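PDB 3QHA: putative oxidoreductase from Mycobacterium avium, which probably catalyses an NAD(P)-dependent oxidation of a hydroxy acid, as do its relatives in the 3-hydroxyisobutyrate and 6-phosphogluconate dehydrogenase families. Local coordinates for residues Ala31-Glu36 with Phe161-Ala166; Ile101-Thr106 with Ile124-Ala129; Glu142-Val147 with Ala165-His170. All coordinates share one frame; numbering follows the deposited sequence.

Contact 1: residues Ala31-Glu36 with Phe161-Ala166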
# COMPACT_ATOMS: atom_id res chain seq x y z
N ALA B 31 25.18 -3.81 -5.90
CA ALA B 31 26.64 -3.86 -6.02
C ALA B 31 27.22 -2.49 -6.37
O ALA B 31 28.32 -2.14 -5.94
CB ALA B 31 27.06 -4.90 -7.06
N THR B 32 26.46 -1.70 -7.13
CA THR B 32 26.85 -0.33 -7.46
C THR B 32 26.90 0.56 -6.22
O THR B 32 27.81 1.37 -6.06
CB THR B 32 25.90 0.30 -8.50
OG1 THR B 32 25.89 -0.50 -9.69
CG2 THR B 32 26.35 1.71 -8.87
N ARG B 33 25.91 0.40 -5.33
CA ARG B 33 25.90 1.10 -4.05
C ARG B 33 27.13 0.72 -3.22
O ARG B 33 27.73 1.56 -2.55
CB ARG B 33 24.61 0.79 -3.28
CG ARG B 33 24.60 1.23 -1.81
CD ARG B 33 24.63 2.75 -1.68
NE ARG B 33 24.61 3.18 -0.28
CZ ARG B 33 24.73 4.44 0.13
NH1 ARG B 33 24.87 5.43 -0.75
NH2 ARG B 33 24.69 4.72 1.43
N MET B 34 27.50 -0.56 -3.28
CA MET B 34 28.65 -1.07 -2.53
C MET B 34 30.02 -0.57 -3.01
O MET B 34 31.02 -0.74 -2.31
CB MET B 34 28.65 -2.60 -2.53
CG MET B 34 27.50 -3.20 -1.75
SD MET B 34 27.56 -5.00 -1.74
CE MET B 34 25.98 -5.39 -1.01
N THR B 35 30.09 0.05 -4.19
CA THR B 35 31.35 0.67 -4.63
C THR B 35 31.72 1.87 -3.76
O THR B 35 32.87 2.31 -3.74
CB THR B 35 31.32 1.12 -6.11
OG1 THR B 35 30.24 2.05 -6.31
CG2 THR B 35 31.14 -0.08 -7.04
N GLU B 36 30.74 2.40 -3.03
CA GLU B 36 30.94 3.51 -2.10
C GLU B 36 31.35 3.05 -0.69
O GLU B 36 31.76 3.87 0.13
CB GLU B 36 29.67 4.38 -2.05
CG GLU B 36 29.41 5.14 -3.35
CD GLU B 36 27.94 5.46 -3.57
OE1 GLU B 36 27.33 4.88 -4.50
OE2 GLU B 36 27.39 6.29 -2.81
N PHE B 161 25.71 -3.99 6.07
CA PHE B 161 24.32 -3.97 5.60
C PHE B 161 23.70 -2.58 5.70
O PHE B 161 22.97 -2.15 4.80
CB PHE B 161 23.46 -4.96 6.40
CG PHE B 161 23.56 -6.39 5.92
CD1 PHE B 161 24.74 -6.89 5.37
CD2 PHE B 161 22.48 -7.24 6.06
CE1 PHE B 161 24.81 -8.22 4.94
CE2 PHE B 161 22.55 -8.56 5.63
CZ PHE B 161 23.72 -9.05 5.07
N LYS B 162 24.01 -1.87 6.78
CA LYS B 162 23.50 -0.51 7.00
C LYS B 162 23.89 0.48 5.89
O LYS B 162 23.20 1.48 5.67
CB LYS B 162 23.97 0.03 8.35
N HIS B 163 24.98 0.19 5.18
CA HIS B 163 25.44 1.03 4.08
C HIS B 163 24.49 1.01 2.88
O HIS B 163 24.31 2.04 2.22
CB HIS B 163 26.84 0.59 3.64
CG HIS B 163 27.30 1.23 2.37
ND1 HIS B 163 27.63 2.57 2.28
CD2 HIS B 163 27.49 0.72 1.13
CE1 HIS B 163 28.00 2.85 1.04
NE2 HIS B 163 27.93 1.74 0.32
N TRP B 164 23.90 -0.14 2.59
CA TRP B 164 23.00 -0.30 1.43
C TRP B 164 21.54 -0.56 1.81
O TRP B 164 20.67 -0.59 0.93
CB TRP B 164 23.51 -1.40 0.50
CG TRP B 164 23.72 -2.74 1.15
CD1 TRP B 164 24.89 -3.25 1.61
CD2 TRP B 164 22.72 -3.74 1.40
NE1 TRP B 164 24.70 -4.50 2.14
CE2 TRP B 164 23.37 -4.82 2.03
CE3 TRP B 164 21.34 -3.82 1.17
CZ2 TRP B 164 22.69 -5.98 2.42
CZ3 TRP B 164 20.66 -4.97 1.56
CH2 TRP B 164 21.34 -6.04 2.18
N ALA B 165 21.27 -0.74 3.09
CA ALA B 165 19.91 -0.95 3.58
C ALA B 165 19.59 0.04 4.69
O ALA B 165 20.30 0.08 5.70
CB ALA B 165 19.75 -2.38 4.08
N ALA B 166 18.54 0.82 4.50
CA ALA B 166 18.06 1.76 5.52
C ALA B 166 17.30 1.05 6.64
O ALA B 166 17.18 1.59 7.74
CB ALA B 166 17.18 2.82 4.88

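Contact 2: residues Ile101-Thr106 with Ile124-Ala129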
# COMPACT_ATOMS: atom_id res chain seq x y z
N ILE B 101 28.43 -15.63 3.81
CA ILE B 101 27.72 -15.60 2.54
C ILE B 101 26.29 -15.14 2.78
O ILE B 101 25.56 -15.77 3.55
CB ILE B 101 27.71 -16.99 1.87
CG1 ILE B 101 29.14 -17.49 1.67
CG2 ILE B 101 26.97 -16.93 0.54
CD1 ILE B 101 29.23 -18.80 0.91
N ALA B 102 25.90 -14.05 2.13
CA ALA B 102 24.55 -13.49 2.26
C ALA B 102 23.74 -13.73 0.99
O ALA B 102 24.12 -13.26 -0.09
CB ALA B 102 24.63 -12.00 2.55
N ILE B 103 22.63 -14.45 1.12
CA ILE B 103 21.76 -14.75 -0.02
C ILE B 103 20.56 -13.80 -0.06
O ILE B 103 19.78 -13.74 0.89
CB ILE B 103 21.25 -16.21 0.04
CG1 ILE B 103 22.43 -17.18 0.18
CG2 ILE B 103 20.45 -16.54 -1.21
CD1 ILE B 103 22.00 -18.60 0.52
N HIS B 104 20.43 -13.06 -1.16
CA HIS B 104 19.39 -12.03 -1.29
C HIS B 104 18.24 -12.41 -2.24
O HIS B 104 17.18 -11.79 -2.19
CB HIS B 104 20.01 -10.73 -1.78
CG HIS B 104 21.13 -10.24 -0.92
ND1 HIS B 104 20.94 -9.83 0.39
CD2 HIS B 104 22.45 -10.07 -1.18
CE1 HIS B 104 22.10 -9.45 0.90
NE2 HIS B 104 23.03 -9.58 -0.03
N SER B 105 18.46 -13.39 -3.11
CA SER B 105 17.42 -13.79 -4.06
C SER B 105 16.53 -14.88 -3.49
O SER B 105 16.80 -15.41 -2.41
CB SER B 105 18.06 -14.25 -5.37
OG SER B 105 19.04 -15.24 -5.14
N THR B 106 15.47 -15.22 -4.22
CA THR B 106 14.46 -16.14 -3.72
C THR B 106 15.01 -17.55 -3.50
O THR B 106 15.63 -18.14 -4.39
CB THR B 106 13.25 -16.20 -4.66
OG1 THR B 106 12.71 -14.88 -4.83
CG2 THR B 106 12.18 -17.12 -4.09
N ILE B 124 32.23 -21.62 7.47
CA ILE B 124 31.66 -20.60 6.59
C ILE B 124 30.23 -20.35 7.04
O ILE B 124 29.47 -21.29 7.26
CB ILE B 124 31.65 -21.02 5.10
CG1 ILE B 124 33.06 -21.36 4.61
CG2 ILE B 124 31.06 -19.91 4.23
CD1 ILE B 124 34.09 -20.29 4.87
N HIS B 125 29.89 -19.07 7.17
CA HIS B 125 28.60 -18.67 7.71
C HIS B 125 27.62 -18.32 6.59
O HIS B 125 27.96 -17.59 5.66
CB HIS B 125 28.79 -17.47 8.64
CG HIS B 125 29.68 -17.74 9.80
ND1 HIS B 125 29.29 -18.53 10.86
CD2 HIS B 125 30.94 -17.34 10.08
CE1 HIS B 125 30.27 -18.60 11.74
NE2 HIS B 125 31.29 -17.88 11.30
N ILE B 126 26.41 -18.87 6.68
CA ILE B 126 25.33 -18.56 5.74
C ILE B 126 24.31 -17.63 6.41
O ILE B 126 23.97 -17.80 7.58
CB ILE B 126 24.58 -19.83 5.28
CG1 ILE B 126 25.40 -20.58 4.23
CG2 ILE B 126 23.21 -19.48 4.70
CD1 ILE B 126 25.45 -19.89 2.87
N VAL B 127 23.84 -16.66 5.63
CA VAL B 127 22.80 -15.74 6.05
C VAL B 127 21.78 -15.60 4.91
O VAL B 127 22.17 -15.36 3.76
CB VAL B 127 23.39 -14.36 6.38
CG1 VAL B 127 22.31 -13.28 6.37
CG2 VAL B 127 24.12 -14.40 7.73
N ASP B 128 20.50 -15.78 5.20
CA ASP B 128 19.46 -15.44 4.22
C ASP B 128 18.97 -14.03 4.51
O ASP B 128 18.49 -13.74 5.60
CB ASP B 128 18.30 -16.46 4.20
CG ASP B 128 17.68 -16.70 5.56
OD1 ASP B 128 18.41 -16.63 6.57
OD2 ASP B 128 16.47 -17.00 5.62
N ALA B 129 19.15 -13.15 3.53
CA ALA B 129 18.88 -11.73 3.69
C ALA B 129 18.11 -11.20 2.49
O ALA B 129 18.60 -10.32 1.78
CB ALA B 129 20.20 -10.97 3.86

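Contact 3: residues Glu142-Val147 with Ala165-His170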
# COMPACT_ATOMS: atom_id res chain seq x y z
N GLU B 142 18.80 2.41 0.26
CA GLU B 142 17.60 2.59 1.08
C GLU B 142 16.73 1.33 1.16
O GLU B 142 15.57 1.40 1.56
CB GLU B 142 16.78 3.78 0.56
CG GLU B 142 17.25 5.11 1.14
CD GLU B 142 16.70 6.32 0.40
OE1 GLU B 142 15.64 6.20 -0.26
OE2 GLU B 142 17.34 7.40 0.48
N LEU B 143 17.30 0.18 0.81
CA LEU B 143 16.56 -1.08 0.87
C LEU B 143 16.13 -1.45 2.28
O LEU B 143 16.68 -0.96 3.27
CB LEU B 143 17.39 -2.24 0.30
CG LEU B 143 17.45 -2.36 -1.23
CD1 LEU B 143 18.29 -3.56 -1.63
CD2 LEU B 143 16.05 -2.46 -1.84
N ALA B 144 15.11 -2.30 2.36
CA ALA B 144 14.83 -3.06 3.56
C ALA B 144 15.43 -4.45 3.34
O ALA B 144 15.39 -4.97 2.22
CB ALA B 144 13.34 -3.17 3.80
N THR B 145 16.01 -5.02 4.39
CA THR B 145 16.46 -6.41 4.34
C THR B 145 16.08 -7.14 5.62
O THR B 145 16.14 -6.58 6.71
CB THR B 145 17.98 -6.53 4.08
OG1 THR B 145 18.32 -7.91 3.90
CG2 THR B 145 18.79 -5.94 5.23
N MET B 146 15.69 -8.40 5.47
CA MET B 146 15.21 -9.23 6.57
C MET B 146 16.15 -10.41 6.69
O MET B 146 16.19 -11.27 5.81
CB MET B 146 13.80 -9.70 6.29
CG MET B 146 12.78 -8.57 6.25
SD MET B 146 11.37 -8.97 5.21
CE MET B 146 12.08 -8.69 3.58
N VAL B 147 16.90 -10.46 7.79
CA VAL B 147 18.11 -11.27 7.86
C VAL B 147 17.96 -12.44 8.83
O VAL B 147 17.69 -12.24 10.01
CB VAL B 147 19.30 -10.40 8.30
CG1 VAL B 147 20.58 -11.21 8.33
CG2 VAL B 147 19.44 -9.20 7.37
N ALA B 165 21.27 -0.74 3.09
CA ALA B 165 19.91 -0.95 3.58
C ALA B 165 19.59 0.04 4.69
O ALA B 165 20.30 0.08 5.70
CB ALA B 165 19.75 -2.38 4.08
N ALA B 166 18.54 0.82 4.50
CA ALA B 166 18.06 1.76 5.52
C ALA B 166 17.30 1.05 6.64
O ALA B 166 17.18 1.59 7.74
CB ALA B 166 17.18 2.82 4.88
N VAL B 167 16.77 -0.13 6.35
CA VAL B 167 16.06 -0.94 7.34
C VAL B 167 16.63 -2.36 7.37
O VAL B 167 16.48 -3.11 6.41
CB VAL B 167 14.55 -1.00 7.04
CG1 VAL B 167 13.87 -2.09 7.88
CG2 VAL B 167 13.90 0.35 7.31
N VAL B 168 17.28 -2.71 8.48
CA VAL B 168 17.89 -4.02 8.64
C VAL B 168 17.24 -4.74 9.81
O VAL B 168 17.44 -4.37 10.97
CB VAL B 168 19.42 -3.92 8.88
CG1 VAL B 168 20.03 -5.30 9.07
CG2 VAL B 168 20.09 -3.19 7.72
N ILE B 169 16.46 -5.77 9.50
CA ILE B 169 15.78 -6.57 10.51
C ILE B 169 16.55 -7.86 10.76
O ILE B 169 16.90 -8.56 9.81
CB ILE B 169 14.34 -6.94 10.08
CG1 ILE B 169 13.52 -5.70 9.73
CG2 ILE B 169 13.65 -7.74 11.18
CD1 ILE B 169 13.38 -4.69 10.86
N HIS B 170 16.80 -8.15 12.03
CA HIS B 170 17.29 -9.46 12.43
C HIS B 170 16.07 -10.32 12.73
O HIS B 170 15.55 -10.31 13.85
CB HIS B 170 18.22 -9.37 13.64
CG HIS B 170 18.92 -10.65 13.96
ND1 HIS B 170 19.41 -10.94 15.21
CD2 HIS B 170 19.19 -11.73 13.19
CE1 HIS B 170 19.96 -12.14 15.20
NE2 HIS B 170 19.84 -12.64 13.98

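Contact 1: residues Ala31-Glu36 with Phe161-Ala166
H163 and W164, near the C-terminal end of helix 151-164, meet R33 and M34 near the C-terminal end of helix 27-33, a helix-to-helix contact on one side of the sheet in the Rossmann-fold domain. H163 offers both its backbone and its ring. Its carbonyl oxygen takes a side-on grip from R33, with NE 2.8 Å and NH2 2.8 Å from H163 O, which lies in the guanidinium plane. The imidazole, with CG anti to the backbone N (chi1 170°), lies nearly flat on that guanidinium, the planes 13° apart and CE1 over its face near the rim. At its far end NE2 donates to R33 O, from above the carbonyl plane, while E36 N reaches the same oxygen from the opposite face. The E36 carboxylate forms a salt bridge with R33, OE2 to NH1 3.4 Å, and E36 CB rests at the imidazole edge. One residue on, W164 lays CB against R33 CG at 3.7 Å and turns an indole face to M34; H75 and H104 meet the same indole. The M34 side chain runs extended beyond CG beside W164, with SD oblique to the indole in a Met-aromatic contact and CE over the five-membered ring in a CH-pi contact, 3.8 Å from the W164 ring centroid.

Contact 2: residues Ile101-Thr106 with Ile124-Ala129
I101 to I103 run beside H125 to D128 as neighbouring parallel strands, the pairing carries on to A129, and four backbone hydrogen bonds sew them together. I101 N donates to H125 O at 2.7 Å, V127 N to I101 O, I103 N to V127 O, and A129 N to I103 O; I101 and I103 thus use both their N-H and C=O groups on this one neighbour. CA-H...O contacts fill in between, as from A102 CA to V127 O at 3.4 Å. A single side chain joins the polar set: beyond the strand end, H104 donates from ND1 to A129 O, 2.8 Å away and near the ring plane, with an angle of 164° at the hydrogen. That fixes the ring's rotation, and NE2 is left to hydrogen-bond H75 ND1. The apolar contacts lie on the face carrying I101, I103 and I126, where I126 CD1 reaches I101 CB at 3.8 Å. I124 CG2 meets I101 CD1 at 4.0 Å just before the second strand begins. Helices 81-92 and 109-119 pack on this face, whereas F161 of helix 151-164 touches A102 and A129 on the other. With helix 109-119 as the connection, this is a beta-alpha-beta unit of the parallel part of the Rossmann-type sheet.

Contact 3: residues Glu142-Val147 with Ala165-His170
T145 and V147 are tied to V167 and I169 by a ladder of backbone hydrogen bonds: T145 N to V167 O at 2.8 Å, I169 N to T145 O at 2.9 Å, and V147 N to I169 O at 2.8 Å. At the start of the ladder L143 O accepts from V167 N at 3.2 Å, with a weak, bent bond from A166 N. The two donors are consecutive because the register slips by one residue between L143 and A144, a beta bulge that coincides with the corner in the chain at A166. L143 consequently pairs with A165, and A144 with V167.

The strands are parallel and joined through helix 151-164, a beta-alpha-beta unit at one end of the sheet, with strand 165-172 outermost within this chain. Towards that helix point A165, T145, V168 and V147. T145 has OG1 anti to the backbone N (chi1 -174°), where it hydrogen-bonds P130 O of the adjoining strand. Its methyl CG2 touches A165 CB at 3.9 Å and V168 CG2 at 3.9 Å, and F161 and W164 of the helix pack on the same residue. Farther along, H170 brings CD2 to V147 O, which lies near the plane of the imidazole at its edge; NE2 of that ring bonds A149 O, and Y154 stacks on it. On the other face A144 CB meets V167 CB at 4.1 Å, and M146 CG lies 4.4 Å from I169 CB, with M180 of helix 176-204 against both M146 and I169. H218 of the second subunit packs on V167 and bonds E142 O through NE2, while R214 of that subunit packs on I169.

All three contacts belong to one sheet and its helices, but at different depths. Contact 2 is a buried strand pair, whereas contacts 1 and 3 are only partly buried, and the second subunit reaches more residues of contact 3 than of the other two. Contacts 2 and 3 follow one another along the chain and rely on backbone ladders; contact 1 joins two helix ends and depends on side-chain chemistry, a guanidinium-imidazole stack and an arginine grip. Contacts 1 and 3 share A165 and A166, where helix 151-164 passes into strand 165-172. That helix also connects all three: F161 CE2 lies 3.8 Å from A129 CB and 3.6 Å from V147 CG2, and W164 CH2 lies 3.7 Å from H104 CE1.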